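Local coordinates for NAD(P)H-flavin oxidoreductase (Agrobacterium tumefaciens str. C58, PDB 2FRE), which probably uses a bound flavin mononucleotide to pass electrons from NAD(P)H to flavins or other acceptors, as nitroreductase-family enzymes do, at residues Q79-N84 / G158-T163; A116-L121 / Y130-M135; T38-A43 / F57-K62; E34-I39 / V87-I92. All blocks are in the same frame, centred on the assembly; numbering follows the deposited sequence.

Interaction 1: Q79-N84 / G158-T163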
loop_
_atom_site.group_PDB
_atom_site.type_symbol
_atom_site.label_atom_id
_atom_site.label_comp_id
_atom_site.label_asym_id
_atom_site.label_seq_id
_atom_site.Cartn_x
_atom_site.Cartn_y
_atom_site.Cartn_z
ATOM N N GLN A 79 -8.654 2.478 21.927
ATOM C CA GLN A 79 -7.786 2.816 23.060
ATOM C C GLN A 79 -7.521 1.627 23.964
ATOM O O GLN A 79 -6.419 1.474 24.474
ATOM C CB GLN A 79 -8.393 3.919 23.915
ATOM C CG GLN A 79 -8.323 5.287 23.289
ATOM C CD GLN A 79 -8.836 6.380 24.212
ATOM O OE1 GLN A 79 -9.470 7.337 23.762
ATOM N NE2 GLN A 79 -8.540 6.260 25.496
ATOM N N LYS A 80 -8.553 0.812 24.174
ATOM C CA LYS A 80 -8.532 -0.270 25.141
ATOM C C LYS A 80 -7.322 -1.172 24.959
ATOM O O LYS A 80 -6.740 -1.624 25.930
ATOM C CB LYS A 80 -9.801 -1.116 25.006
ATOM C CG LYS A 80 -11.058 -0.431 25.473
ATOM C CD LYS A 80 -12.322 -1.185 25.038
ATOM C CE LYS A 80 -13.510 -0.925 25.981
ATOM N NZ LYS A 80 -13.863 0.539 26.181
ATOM N N TRP A 81 -6.947 -1.432 23.705
ATOM C CA TRP A 81 -5.821 -2.319 23.405
ATOM C C TRP A 81 -4.607 -1.564 22.891
ATOM O O TRP A 81 -3.485 -1.935 23.208
ATOM C CB TRP A 81 -6.234 -3.426 22.406
ATOM C CG TRP A 81 -6.821 -2.928 21.137
ATOM C CD1 TRP A 81 -8.142 -2.696 20.883
ATOM C CD2 TRP A 81 -6.120 -2.595 19.943
ATOM N NE1 TRP A 81 -8.309 -2.246 19.612
ATOM C CE2 TRP A 81 -7.086 -2.161 19.006
ATOM C CE3 TRP A 81 -4.772 -2.604 19.573
ATOM C CZ2 TRP A 81 -6.749 -1.740 17.727
ATOM C CZ3 TRP A 81 -4.433 -2.185 18.291
ATOM C CH2 TRP A 81 -5.415 -1.748 17.388
ATOM N N ALA A 82 -4.825 -0.519 22.095
ATOM C CA ALA A 82 -3.719 0.232 21.494
ATOM C C ALA A 82 -2.864 1.006 22.513
ATOM O O ALA A 82 -1.714 1.343 22.229
ATOM C CB ALA A 82 -4.231 1.161 20.424
ATOM N N LYS A 83 -3.421 1.280 23.687
ATOM C CA LYS A 83 -2.687 1.974 24.736
ATOM C C LYS A 83 -1.526 1.152 25.234
ATOM O O LYS A 83 -0.664 1.685 25.911
ATOM C CB LYS A 83 -3.597 2.343 25.908
ATOM C CG LYS A 83 -4.141 1.183 26.717
ATOM C CD LYS A 83 -5.308 1.669 27.538
ATOM C CE LYS A 83 -5.909 0.607 28.403
ATOM N NZ LYS A 83 -7.046 1.184 29.220
ATOM N N ASN A 84 -1.521 -0.141 24.917
ATOM C CA ASN A 84 -0.451 -1.039 25.326
ATOM C C ASN A 84 0.555 -1.357 24.210
ATOM O O ASN A 84 1.461 -2.166 24.394
ATOM C CB ASN A 84 -1.058 -2.315 25.923
ATOM C CG ASN A 84 -1.779 -2.050 27.237
ATOM O OD1 ASN A 84 -1.353 -1.214 28.028
ATOM N ND2 ASN A 84 -2.885 -2.740 27.462
ATOM N N GLY A 158 -4.542 5.750 11.760
ATOM C CA GLY A 158 -3.637 5.569 12.885
ATOM C C GLY A 158 -2.965 4.210 12.770
ATOM O O GLY A 158 -3.473 3.323 12.096
ATOM N N VAL A 159 -1.826 4.052 13.430
ATOM C CA VAL A 159 -1.106 2.790 13.432
ATOM C C VAL A 159 -0.528 2.546 14.805
ATOM O O VAL A 159 0.169 3.408 15.350
ATOM C CB VAL A 159 0.040 2.783 12.406
ATOM C CG1 VAL A 159 0.754 1.456 12.425
ATOM C CG2 VAL A 159 -0.492 3.078 11.004
ATOM N N ALA A 160 -0.835 1.372 15.347
ATOM C CA ALA A 160 -0.261 0.877 16.583
ATOM C C ALA A 160 0.771 -0.203 16.213
ATOM O O ALA A 160 0.482 -1.098 15.393
ATOM C CB ALA A 160 -1.338 0.291 17.442
ATOM N N ILE A 161 1.969 -0.096 16.791
ATOM C CA ILE A 161 3.034 -1.055 16.571
ATOM C C ILE A 161 3.598 -1.526 17.902
ATOM O O ILE A 161 3.795 -0.731 18.814
ATOM C CB ILE A 161 4.205 -0.470 15.750
ATOM C CG1 ILE A 161 3.710 0.487 14.654
ATOM C CG2 ILE A 161 5.029 -1.632 15.143
ATOM C CD1 ILE A 161 4.841 1.266 13.936
ATOM N N GLY A 162 3.859 -2.826 18.004
ATOM C CA GLY A 162 4.369 -3.388 19.238
ATOM C C GLY A 162 4.730 -4.845 19.109
ATOM O O GLY A 162 4.763 -5.416 18.004
ATOM N N THR A 163 5.023 -5.438 20.252
ATOM C CA THR A 163 5.406 -6.828 20.338
ATOM C C THR A 163 4.244 -7.646 20.882
ATOM O O THR A 163 3.698 -7.338 21.947
ATOM C CB THR A 163 6.623 -6.990 21.239
ATOM O OG1 THR A 163 7.719 -6.243 20.683
ATOM C CG2 THR A 163 7.010 -8.453 21.371
#
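Helix 76-82 packs on strand 153-162 of the central antiparallel sheet in this nitroreductase-type fold, where Trp81 and Ala82 meet Ala160 beside the flavin pocket. The contact is small and wholly apolar, burying 77 Å² over three residues that are all buried in the protein. Ala160 carries the strand side: its CB points at the helix and meets two groups, Trp81 CZ3, 4.1 Å from Ala160 CB in an oblique approach, and Ala82 CB, 4.2 Å from Ala160 CB. Small residues let the backbones come close, the CA atoms of Ala82 and Ala160 being 6.0 Å apart.

The indole reaches the strand because Trp81 CG sits between the backbone N and the carbonyl carbon (chi1 55°), which swings the six-membered ring forward although its CB does not point at the strand. One face of the ring is then backed by the next residue in the helix, Ala82 CB lying 3.9 Å above the ring plane and offset toward the rim. Within the segment Lys83 N bonds to Gln79 O at 3.1 Å, and Asn84 N bonds to Trp81 O.

Trp81 belongs to the flavin mononucleotide pocket and touches the cofactor, and its ring also meets that of His133 with the planes at about 40°. Strand 153-162 is paired on one side with strand 87-98 and on the other with strand 131-135, whose Met135 touches Trp81, Ala82 and Ala160.

Interaction 2: A116-L121 / Y130-M135. With FMN (flavin mononucleotide), chain C.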
loop_
_atom_site.group_PDB
_atom_site.type_symbol
_atom_site.label_atom_id
_atom_site.label_comp_id
_atom_site.label_asym_id
_atom_site.label_seq_id
_atom_site.Cartn_x
_atom_site.Cartn_y
_atom_site.Cartn_z
ATOM N N ALA A 116 0.386 2.344 -0.021
ATOM C CA ALA A 116 1.630 1.659 -0.357
ATOM C C ALA A 116 2.719 1.859 0.711
ATOM O O ALA A 116 3.400 0.921 1.101
ATOM C CB ALA A 116 2.133 2.091 -1.739
ATOM N N ALA A 117 2.883 3.092 1.173
ATOM C CA ALA A 117 3.812 3.392 2.262
ATOM C C ALA A 117 3.408 2.670 3.567
ATOM O O ALA A 117 4.253 2.143 4.300
ATOM C CB ALA A 117 3.880 4.882 2.472
ATOM N N TRP A 118 2.115 2.646 3.851
ATOM C CA TRP A 118 1.614 1.940 5.014
ATOM C C TRP A 118 1.883 0.439 4.946
ATOM O O TRP A 118 2.331 -0.137 5.946
ATOM C CB TRP A 118 0.137 2.252 5.241
ATOM C CG TRP A 118 -0.731 1.101 5.635
ATOM C CD1 TRP A 118 -1.739 0.565 4.896
ATOM C CD2 TRP A 118 -0.720 0.400 6.885
ATOM N NE1 TRP A 118 -2.355 -0.462 5.608
ATOM C CE2 TRP A 118 -1.739 -0.583 6.824
ATOM C CE3 TRP A 118 0.067 0.488 8.040
ATOM C CZ2 TRP A 118 -1.991 -1.472 7.876
ATOM C CZ3 TRP A 118 -0.182 -0.393 9.099
ATOM C CH2 TRP A 118 -1.213 -1.368 9.002
ATOM N N PHE A 119 1.648 -0.201 3.799
ATOM C CA PHE A 119 1.973 -1.634 3.705
ATOM C C PHE A 119 3.458 -1.846 3.938
ATOM O O PHE A 119 3.869 -2.790 4.614
ATOM C CB PHE A 119 1.561 -2.301 2.396
ATOM C CG PHE A 119 1.700 -3.762 2.461
ATOM C CD1 PHE A 119 0.699 -4.534 3.014
ATOM C CD2 PHE A 119 2.897 -4.371 2.114
ATOM C CE1 PHE A 119 0.854 -5.913 3.164
ATOM C CE2 PHE A 119 3.064 -5.730 2.252
ATOM C CZ PHE A 119 2.059 -6.511 2.780
ATOM N N SER A 120 4.263 -0.974 3.348
ATOM C CA SER A 120 5.704 -1.042 3.502
ATOM C C SER A 120 6.088 -0.946 4.981
ATOM O O SER A 120 6.922 -1.713 5.469
ATOM C CB SER A 120 6.349 0.090 2.701
ATOM O OG SER A 120 6.162 -0.080 1.302
ATOM N N LEU A 121 5.454 -0.012 5.688
ATOM C CA LEU A 121 5.591 0.159 7.153
ATOM C C LEU A 121 5.287 -1.148 7.918
ATOM O O LEU A 121 6.074 -1.611 8.766
ATOM C CB LEU A 121 4.639 1.279 7.604
ATOM C CG LEU A 121 4.720 1.869 9.012
ATOM C CD1 LEU A 121 3.942 3.180 9.041
ATOM C CD2 LEU A 121 4.221 0.890 10.064
ATOM N N TYR A 130 7.958 -7.263 14.959
ATOM C CA TYR A 130 6.819 -6.529 15.530
ATOM C C TYR A 130 5.568 -6.798 14.722
ATOM O O TYR A 130 5.613 -7.490 13.709
ATOM C CB TYR A 130 7.105 -5.023 15.528
ATOM C CG TYR A 130 8.354 -4.672 16.289
ATOM C CD1 TYR A 130 8.407 -4.820 17.655
ATOM C CD2 TYR A 130 9.490 -4.210 15.632
ATOM C CE1 TYR A 130 9.553 -4.510 18.360
ATOM C CE2 TYR A 130 10.636 -3.900 16.322
ATOM C CZ TYR A 130 10.672 -4.062 17.684
ATOM O OH TYR A 130 11.796 -3.747 18.388
ATOM N N HIS A 131 4.449 -6.270 15.192
ATOM C CA HIS A 131 3.220 -6.227 14.412
ATOM C C HIS A 131 2.667 -4.821 14.393
ATOM O O HIS A 131 2.624 -4.147 15.442
ATOM C CB HIS A 131 2.177 -7.195 14.990
ATOM C CG HIS A 131 2.598 -8.635 14.922
ATOM N ND1 HIS A 131 3.469 -9.198 15.829
ATOM C CD2 HIS A 131 2.319 -9.606 14.022
ATOM C CE1 HIS A 131 3.690 -10.456 15.510
ATOM N NE2 HIS A 131 2.995 -10.736 14.422
ATOM N N ALA A 132 2.226 -4.393 13.210
ATOM C CA ALA A 132 1.575 -3.094 13.030
ATOM C C ALA A 132 0.070 -3.328 12.868
ATOM O O ALA A 132 -0.337 -4.371 12.364
ATOM C CB ALA A 132 2.112 -2.384 11.830
ATOM N N HIS A 133 -0.743 -2.394 13.331
ATOM C CA HIS A 133 -2.203 -2.552 13.292
ATOM C C HIS A 133 -2.815 -1.213 12.905
ATOM O O HIS A 133 -2.678 -0.221 13.623
ATOM C CB HIS A 133 -2.694 -3.024 14.649
ATOM C CG HIS A 133 -4.100 -3.547 14.665
ATOM N ND1 HIS A 133 -5.148 -2.934 14.009
ATOM C CD2 HIS A 133 -4.637 -4.600 15.316
ATOM C CE1 HIS A 133 -6.268 -3.603 14.251
ATOM N NE2 HIS A 133 -5.982 -4.620 15.033
ATOM N N GLY A 134 -3.448 -1.181 11.738
ATOM C CA GLY A 134 -4.046 0.034 11.214
ATOM C C GLY A 134 -5.330 0.369 11.939
ATOM O O GLY A 134 -6.028 -0.535 12.412
HETATM N N MSE A 135 -5.642 1.661 12.045
HETATM C CA MSE A 135 -6.874 2.097 12.709
HETATM C C MSE A 135 -7.545 3.278 12.011
HETATM O O MSE A 135 -6.925 4.307 11.772
HETATM C CB MSE A 135 -6.613 2.459 14.188
HETATM C CG MSE A 135 -6.012 1.340 15.003
HETATM SE SE MSE A 135 -5.526 2.019 16.780
HETATM C CE MSE A 135 -3.997 3.141 16.190
HETATM N N1 FMN C . -8.732 -2.655 13.396
HETATM C C2 FMN C . -9.348 -2.247 14.578
HETATM O O2 FMN C . -9.429 -3.027 15.533
HETATM N N3 FMN C . -9.893 -0.980 14.688
HETATM C C4 FMN C . -9.831 -0.080 13.659
HETATM O O4 FMN C . -10.127 1.113 13.873
HETATM C C4A FMN C . -9.204 -0.495 12.465
HETATM N N5 FMN C . -9.118 0.377 11.393
HETATM C C5A FMN C . -8.433 -0.018 10.256
HETATM C C6 FMN C . -8.320 0.873 9.202
HETATM C C7 FMN C . -7.639 0.520 8.055
HETATM C C7M FMN C . -7.134 1.672 7.230
HETATM C C8 FMN C . -7.073 -0.752 7.929
HETATM C C8M FMN C . -5.903 -0.976 6.999
HETATM C C9 FMN C . -7.184 -1.655 8.979
HETATM C C9A FMN C . -7.889 -1.292 10.142
HETATM N N10 FMN C . -8.017 -2.188 11.182
HETATM C C10 FMN C . -8.656 -1.778 12.347
HETATM C "C1'" FMN C . -7.527 -3.609 11.064
HETATM C "C2'" FMN C . -8.204 -4.437 9.974
HETATM O "O2'" FMN C . -9.469 -4.941 10.390
HETATM C "C3'" FMN C . -7.277 -5.568 9.536
HETATM O "O3'" FMN C . -6.111 -5.023 8.931
HETATM C "C4'" FMN C . -7.992 -6.533 8.598
HETATM O "O4'" FMN C . -9.037 -7.205 9.281
HETATM C "C5'" FMN C . -7.065 -7.569 7.972
HETATM O "O5'" FMN C . -6.445 -8.364 8.969
HETATM P P FMN C . -4.843 -8.482 9.066
HETATM O O1P FMN C . -4.400 -9.277 7.849
HETATM O O2P FMN C . -4.230 -7.092 9.004
HETATM O O3P FMN C . -4.540 -9.164 10.372
#
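Trp118 of helix 110-127 lays its indole against Ala132 and Gly134 of strand 131-135, obliquely to both. Its chi1 of 139° is away from the usual staggered positions and carries the six-membered ring to the strand, though its CB is not aimed there. Trp118 CH2 comes to 3.5 Å from Gly134 N, and Trp118 CZ3 to 4.1 Å from Ala132 CB. A turn later, Leu121 CD2 reaches the same methyl, 4.3 Å from Ala132 CB, so the one methyl of Ala132, directed at the helix, is met by both large side chains. The flavin's C8M methyl approaches the indole obliquely near its nitrogen, with Trp118 NE1 3.8 Å from FMN C8M.

The strand itself lies over one face of the flavin: Gly134 O is 2.9 Å from FMN N10, and Met135 CA is 3.1 Å from FMN N5. His133, on the other side of the strand from the helix, donates from ND1 to Gly134 O at 3.0 Å. That bond keeps within 5° of the imidazole plane and probably helps fix the ring's rotation.

Helix and strand run roughly antiparallel, 148° between segment directions; strand 153-162 flanks the strand, and Phe112 of the second subunit meets the Trp118 ring nearly parallel.

Interaction 3: T38-A43 / F57-K62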
loop_
_atom_site.group_PDB
_atom_site.type_symbol
_atom_site.label_atom_id
_atom_site.label_comp_id
_atom_site.label_asym_id
_atom_site.label_seq_id
_atom_site.Cartn_x
_atom_site.Cartn_y
_atom_site.Cartn_z
ATOM N N THR A 38 13.845 2.696 11.206
ATOM C CA THR A 38 13.974 1.707 10.132
ATOM C C THR A 38 12.618 1.435 9.474
ATOM O O THR A 38 12.490 1.435 8.233
ATOM C CB THR A 38 14.620 0.400 10.658
ATOM O OG1 THR A 38 15.870 0.706 11.281
ATOM C CG2 THR A 38 14.892 -0.577 9.527
ATOM N N ILE A 39 11.602 1.245 10.318
ATOM C CA ILE A 39 10.225 1.011 9.866
ATOM C C ILE A 39 9.718 2.148 8.997
ATOM O O ILE A 39 9.178 1.904 7.930
ATOM C CB ILE A 39 9.277 0.770 11.064
ATOM C CG1 ILE A 39 9.614 -0.592 11.697
ATOM C CG2 ILE A 39 7.803 0.820 10.622
ATOM C CD1 ILE A 39 8.934 -0.851 13.001
ATOM N N LEU A 40 9.903 3.384 9.448
ATOM C CA LEU A 40 9.460 4.537 8.679
ATOM C C LEU A 40 10.346 4.784 7.454
ATOM O O LEU A 40 9.872 5.275 6.439
ATOM C CB LEU A 40 9.357 5.781 9.580
ATOM C CG LEU A 40 8.313 5.698 10.701
ATOM C CD1 LEU A 40 8.272 7.008 11.532
ATOM C CD2 LEU A 40 6.943 5.351 10.203
ATOM N N ASP A 41 11.622 4.397 7.530
ATOM C CA ASP A 41 12.530 4.478 6.384
ATOM C C ASP A 41 12.033 3.560 5.257
ATOM O O ASP A 41 11.913 3.976 4.112
ATOM C CB ASP A 41 13.967 4.101 6.811
ATOM C CG ASP A 41 15.014 4.550 5.823
ATOM O OD1 ASP A 41 14.690 5.256 4.838
ATOM O OD2 ASP A 41 16.186 4.214 6.045
ATOM N N ALA A 42 11.674 2.327 5.595
ATOM C CA ALA A 42 11.100 1.411 4.601
ATOM C C ALA A 42 9.811 1.968 3.977
ATOM O O ALA A 42 9.619 1.922 2.745
ATOM C CB ALA A 42 10.859 0.022 5.235
ATOM N N ALA A 43 8.931 2.495 4.828
ATOM C CA ALA A 43 7.692 3.128 4.394
ATOM C C ALA A 43 7.931 4.255 3.359
ATOM O O ALA A 43 7.238 4.325 2.345
ATOM C CB ALA A 43 6.905 3.658 5.626
ATOM N N PHE A 57 4.341 11.038 8.423
ATOM C CA PHE A 57 4.134 10.232 9.647
ATOM C C PHE A 57 4.386 11.077 10.900
ATOM O O PHE A 57 5.466 11.668 11.061
ATOM C CB PHE A 57 5.074 9.038 9.658
ATOM C CG PHE A 57 5.108 8.310 8.357
ATOM C CD1 PHE A 57 4.087 7.452 8.009
ATOM C CD2 PHE A 57 6.155 8.506 7.460
ATOM C CE1 PHE A 57 4.098 6.798 6.796
ATOM C CE2 PHE A 57 6.153 7.861 6.220
ATOM C CZ PHE A 57 5.126 7.003 5.903
ATOM N N VAL A 58 3.401 11.127 11.788
ATOM C CA VAL A 58 3.577 11.787 13.083
ATOM C C VAL A 58 3.481 10.689 14.147
ATOM O O VAL A 58 2.479 9.987 14.242
ATOM C CB VAL A 58 2.546 12.905 13.281
ATOM C CG1 VAL A 58 2.772 13.648 14.582
ATOM C CG2 VAL A 58 2.637 13.880 12.094
ATOM N N TYR A 59 4.556 10.520 14.903
ATOM C CA TYR A 59 4.698 9.374 15.786
ATOM C C TYR A 59 5.077 9.726 17.225
ATOM O O TYR A 59 5.631 10.794 17.507
ATOM C CB TYR A 59 5.722 8.398 15.191
ATOM C CG TYR A 59 7.145 8.923 15.146
ATOM C CD1 TYR A 59 7.991 8.799 16.249
ATOM C CD2 TYR A 59 7.637 9.556 14.008
ATOM C CE1 TYR A 59 9.303 9.282 16.206
ATOM C CE2 TYR A 59 8.927 10.031 13.956
ATOM C CZ TYR A 59 9.750 9.896 15.062
ATOM O OH TYR A 59 11.037 10.363 14.986
ATOM N N ALA A 60 4.778 8.786 18.119
ATOM C CA ALA A 60 5.129 8.870 19.533
ATOM C C ALA A 60 5.464 7.472 20.074
ATOM O O ALA A 60 4.768 6.501 19.769
ATOM C CB ALA A 60 3.989 9.480 20.318
ATOM N N HIS A 61 6.545 7.380 20.841
ATOM C CA HIS A 61 6.867 6.161 21.593
ATOM C C HIS A 61 6.086 6.112 22.899
ATOM O O HIS A 61 5.699 7.138 23.461
ATOM C CB HIS A 61 8.358 6.109 21.923
ATOM C CG HIS A 61 9.227 5.767 20.754
ATOM N ND1 HIS A 61 9.613 4.472 20.468
ATOM C CD2 HIS A 61 9.810 6.554 19.815
ATOM C CE1 HIS A 61 10.376 4.479 19.390
ATOM N NE2 HIS A 61 10.522 5.729 18.983
ATOM N N LYS A 62 5.915 4.904 23.405
ATOM C CA LYS A 62 5.279 4.676 24.697
ATOM C C LYS A 62 5.842 5.540 25.844
ATOM O O LYS A 62 5.074 5.942 26.725
ATOM C CB LYS A 62 5.386 3.198 25.082
ATOM C CG LYS A 62 4.147 2.681 25.737
ATOM C CD LYS A 62 4.464 1.951 26.995
ATOM C CE LYS A 62 3.201 1.325 27.562
ATOM N NZ LYS A 62 2.279 1.003 26.435
#
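One face of the Phe57 ring carries a methyl of Leu40, and the methyl of Ala43 approaches the same ring obliquely; the Tyr59 ring is met obliquely by the other Leu40 methyl. These residues join helix 33-44 to strand 55-61 in the alpha+beta core of the FMN-dependent nitroreductase fold. The segments run almost antiparallel, at 169°, with axes 11.3 Å apart.

Leu40 straddles the two rings. Its CG is anti to the carbonyl carbon (chi1 -64°), which points the forked end at the strand and gives each methyl its own aromatic partner. Leu40 CD2 makes a CH-pi contact over Phe57, 4.2 Å from the ring centroid and 23° off its normal. Leu40 CD2 sits over the rim of the ring rather than its middle, nearest Phe57 CG. At the far end of the ring, Ala43 CB is 3.8 Å from Phe57 CZ.

Strand 55-61 bonds to strand 87-98, and Phe57, Val58 and Tyr59 also pair in a parallel ladder with a strand of the second subunit, carrying the sheet across the interface. The shortest approach between the segments is on the Tyr59 side, where Leu40 CD1 stands 3.6 Å from Tyr59 CD2.

Interaction 4: E34-I39 / V87-I92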
loop_
_atom_site.group_PDB
_atom_site.type_symbol
_atom_site.label_atom_id
_atom_site.label_comp_id
_atom_site.label_asym_id
_atom_site.label_seq_id
_atom_site.Cartn_x
_atom_site.Cartn_y
_atom_site.Cartn_z
ATOM N N GLU A 34 15.817 3.326 16.932
ATOM C CA GLU A 34 16.313 2.984 15.577
ATOM C C GLU A 34 15.383 2.018 14.835
ATOM O O GLU A 34 15.287 2.065 13.591
ATOM C CB GLU A 34 17.723 2.378 15.626
ATOM C CG GLU A 34 18.434 2.341 14.243
ATOM C CD GLU A 34 19.595 1.328 14.143
ATOM O OE1 GLU A 34 19.358 0.091 14.180
ATOM O OE2 GLU A 34 20.748 1.778 13.989
ATOM N N HIS A 35 14.718 1.140 15.590
ATOM C CA HIS A 35 13.758 0.203 15.012
ATOM C C HIS A 35 12.606 0.975 14.382
ATOM O O HIS A 35 12.231 0.678 13.253
ATOM C CB HIS A 35 13.253 -0.812 16.047
ATOM C CG HIS A 35 14.230 -1.912 16.342
ATOM N ND1 HIS A 35 13.928 -2.983 17.159
ATOM C CD2 HIS A 35 15.490 -2.126 15.897
ATOM C CE1 HIS A 35 14.969 -3.790 17.229
ATOM N NE2 HIS A 35 15.931 -3.296 16.472
ATOM N N LEU A 36 12.078 1.996 15.074
ATOM C CA LEU A 36 10.969 2.773 14.486
ATOM C C LEU A 36 11.419 3.543 13.257
ATOM O O LEU A 36 10.694 3.633 12.272
ATOM C CB LEU A 36 10.320 3.745 15.480
ATOM C CG LEU A 36 9.108 4.516 14.901
ATOM C CD1 LEU A 36 8.032 3.599 14.431
ATOM C CD2 LEU A 36 8.537 5.473 15.946
ATOM N N LEU A 37 12.624 4.089 13.317
ATOM C CA LEU A 37 13.177 4.836 12.198
ATOM C C LEU A 37 13.402 3.928 10.971
ATOM O O LEU A 37 13.109 4.318 9.827
ATOM C CB LEU A 37 14.446 5.595 12.646
ATOM C CG LEU A 37 14.166 6.790 13.585
ATOM C CD1 LEU A 37 15.447 7.370 14.140
ATOM C CD2 LEU A 37 13.374 7.905 12.894
ATOM N N THR A 38 13.845 2.696 11.206
ATOM C CA THR A 38 13.974 1.707 10.132
ATOM C C THR A 38 12.618 1.435 9.474
ATOM O O THR A 38 12.490 1.435 8.233
ATOM C CB THR A 38 14.620 0.400 10.658
ATOM O OG1 THR A 38 15.870 0.706 11.281
ATOM C CG2 THR A 38 14.892 -0.577 9.527
ATOM N N ILE A 39 11.602 1.245 10.318
ATOM C CA ILE A 39 10.225 1.011 9.866
ATOM C C ILE A 39 9.718 2.148 8.997
ATOM O O ILE A 39 9.178 1.904 7.930
ATOM C CB ILE A 39 9.277 0.770 11.064
ATOM C CG1 ILE A 39 9.614 -0.592 11.697
ATOM C CG2 ILE A 39 7.803 0.820 10.622
ATOM C CD1 ILE A 39 8.934 -0.851 13.001
ATOM N N VAL A 87 4.427 1.878 20.071
ATOM C CA VAL A 87 4.463 3.094 19.273
ATOM C C VAL A 87 3.055 3.342 18.750
ATOM O O VAL A 87 2.357 2.398 18.383
ATOM C CB VAL A 87 5.447 2.929 18.061
ATOM C CG1 VAL A 87 5.320 4.077 17.081
ATOM C CG2 VAL A 87 6.874 2.791 18.537
ATOM N N LEU A 88 2.637 4.608 18.749
ATOM C CA LEU A 88 1.453 5.042 18.035
ATOM C C LEU A 88 1.880 6.115 17.036
ATOM O O LEU A 88 2.732 6.960 17.341
ATOM C CB LEU A 88 0.390 5.593 18.989
ATOM C CG LEU A 88 -0.335 4.551 19.844
ATOM C CD1 LEU A 88 -1.085 5.196 20.977
ATOM C CD2 LEU A 88 -1.283 3.765 19.004
ATOM N N LEU A 89 1.282 6.084 15.846
ATOM C CA LEU A 89 1.530 7.101 14.857
ATOM C C LEU A 89 0.326 7.288 13.940
ATOM O O LEU A 89 -0.555 6.437 13.878
ATOM C CB LEU A 89 2.785 6.749 14.035
ATOM C CG LEU A 89 2.769 5.484 13.163
ATOM C CD1 LEU A 89 2.132 5.717 11.794
ATOM C CD2 LEU A 89 4.199 4.979 12.953
ATOM N N PHE A 90 0.312 8.409 13.234
ATOM C CA PHE A 90 -0.716 8.689 12.253
ATOM C C PHE A 90 -0.078 8.827 10.874
ATOM O O PHE A 90 0.956 9.499 10.684
ATOM C CB PHE A 90 -1.563 9.900 12.679
ATOM C CG PHE A 90 -2.251 9.685 13.988
ATOM C CD1 PHE A 90 -3.439 8.941 14.052
ATOM C CD2 PHE A 90 -1.680 10.133 15.164
ATOM C CE1 PHE A 90 -4.059 8.695 15.271
ATOM C CE2 PHE A 90 -2.280 9.885 16.392
ATOM C CZ PHE A 90 -3.474 9.155 16.451
ATOM N N VAL A 91 -0.689 8.136 9.923
ATOM C CA VAL A 91 -0.303 8.221 8.540
ATOM C C VAL A 91 -1.138 9.315 7.876
ATOM O O VAL A 91 -2.357 9.291 7.897
ATOM C CB VAL A 91 -0.487 6.899 7.785
ATOM C CG1 VAL A 91 -0.046 7.080 6.338
ATOM C CG2 VAL A 91 0.281 5.776 8.453
ATOM N N ILE A 92 -0.439 10.282 7.312
ATOM C CA ILE A 92 -1.024 11.486 6.773
ATOM C C ILE A 92 -0.604 11.567 5.321
ATOM O O ILE A 92 0.423 10.996 4.955
ATOM C CB ILE A 92 -0.467 12.692 7.557
ATOM C CG1 ILE A 92 -0.982 12.636 8.987
ATOM C CG2 ILE A 92 -0.822 14.031 6.905
ATOM C CD1 ILE A 92 0.027 13.101 9.945
#
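Leu36 and Val87 meet tip to tip where helix 33-44 packs on the sheet of this nitroreductase-type fold, against strand 87-98. This is the tight part of the contact. Both methyls of Leu36 close on a single methyl of the valine: Leu36 CD2 lies 3.7 Å from Val87 CG1, and Leu36 CD1 lies 3.8 Å from Val87 CG1. The second valine branch adds a flank, with Val87 CG2 4.1 Å from Leu36 CD2. Leu36 extends this far because its CG is anti to the backbone N (chi1 -177°), which sends the branch point from the helix toward the strand.

Packing is looser two residues along the strand, at Leu89, which also points at the helix but touches it more lightly, Leu89 CD2 being 4.3 Å from Leu36 CD1. Tyr59 bridges this part, touching both leucines from the neighbouring strand 55-61.

Away from the sheet the helix is partly open to solvent at Glu34, which is exposed, and partly covered by the second subunit, whose Pro12 packs on Glu34 and Tyr11 on Leu37. His35 ND1 is hydrogen-bonded to Tyr130 OH.

Internal to the helix, Glu34 O is gripped by two donors of the same residue from opposite faces of its carbonyl plane: Thr38 N at 2.9 Å and Thr38 OG1, tilted 34° from that plane, at 2.7 Å.

All four contacts reach one antiparallel sheet. Interactions 3 and 4 share helix 33-44, with Thr38 and Ile39 in both, and their centres are about 1 Å apart; they set that helix on the neighbouring strands 55-61 and 87-98. Interaction 2, about 9 Å from interaction 4 between centres, adds helix 110-127 and strand 131-135 at the flavin. Interaction 1 lies about 12 Å from interactions 2 and 4, and its strand 153-162 runs between theirs. Along the chain, interactions 3 and 4 open first, interaction 1 crosses interaction 4, and interaction 2 falls between the two segments of interaction 1. Interactions 2, 3 and 4 all touch the second subunit, so cofactor site, sheet and dimer interface adjoin.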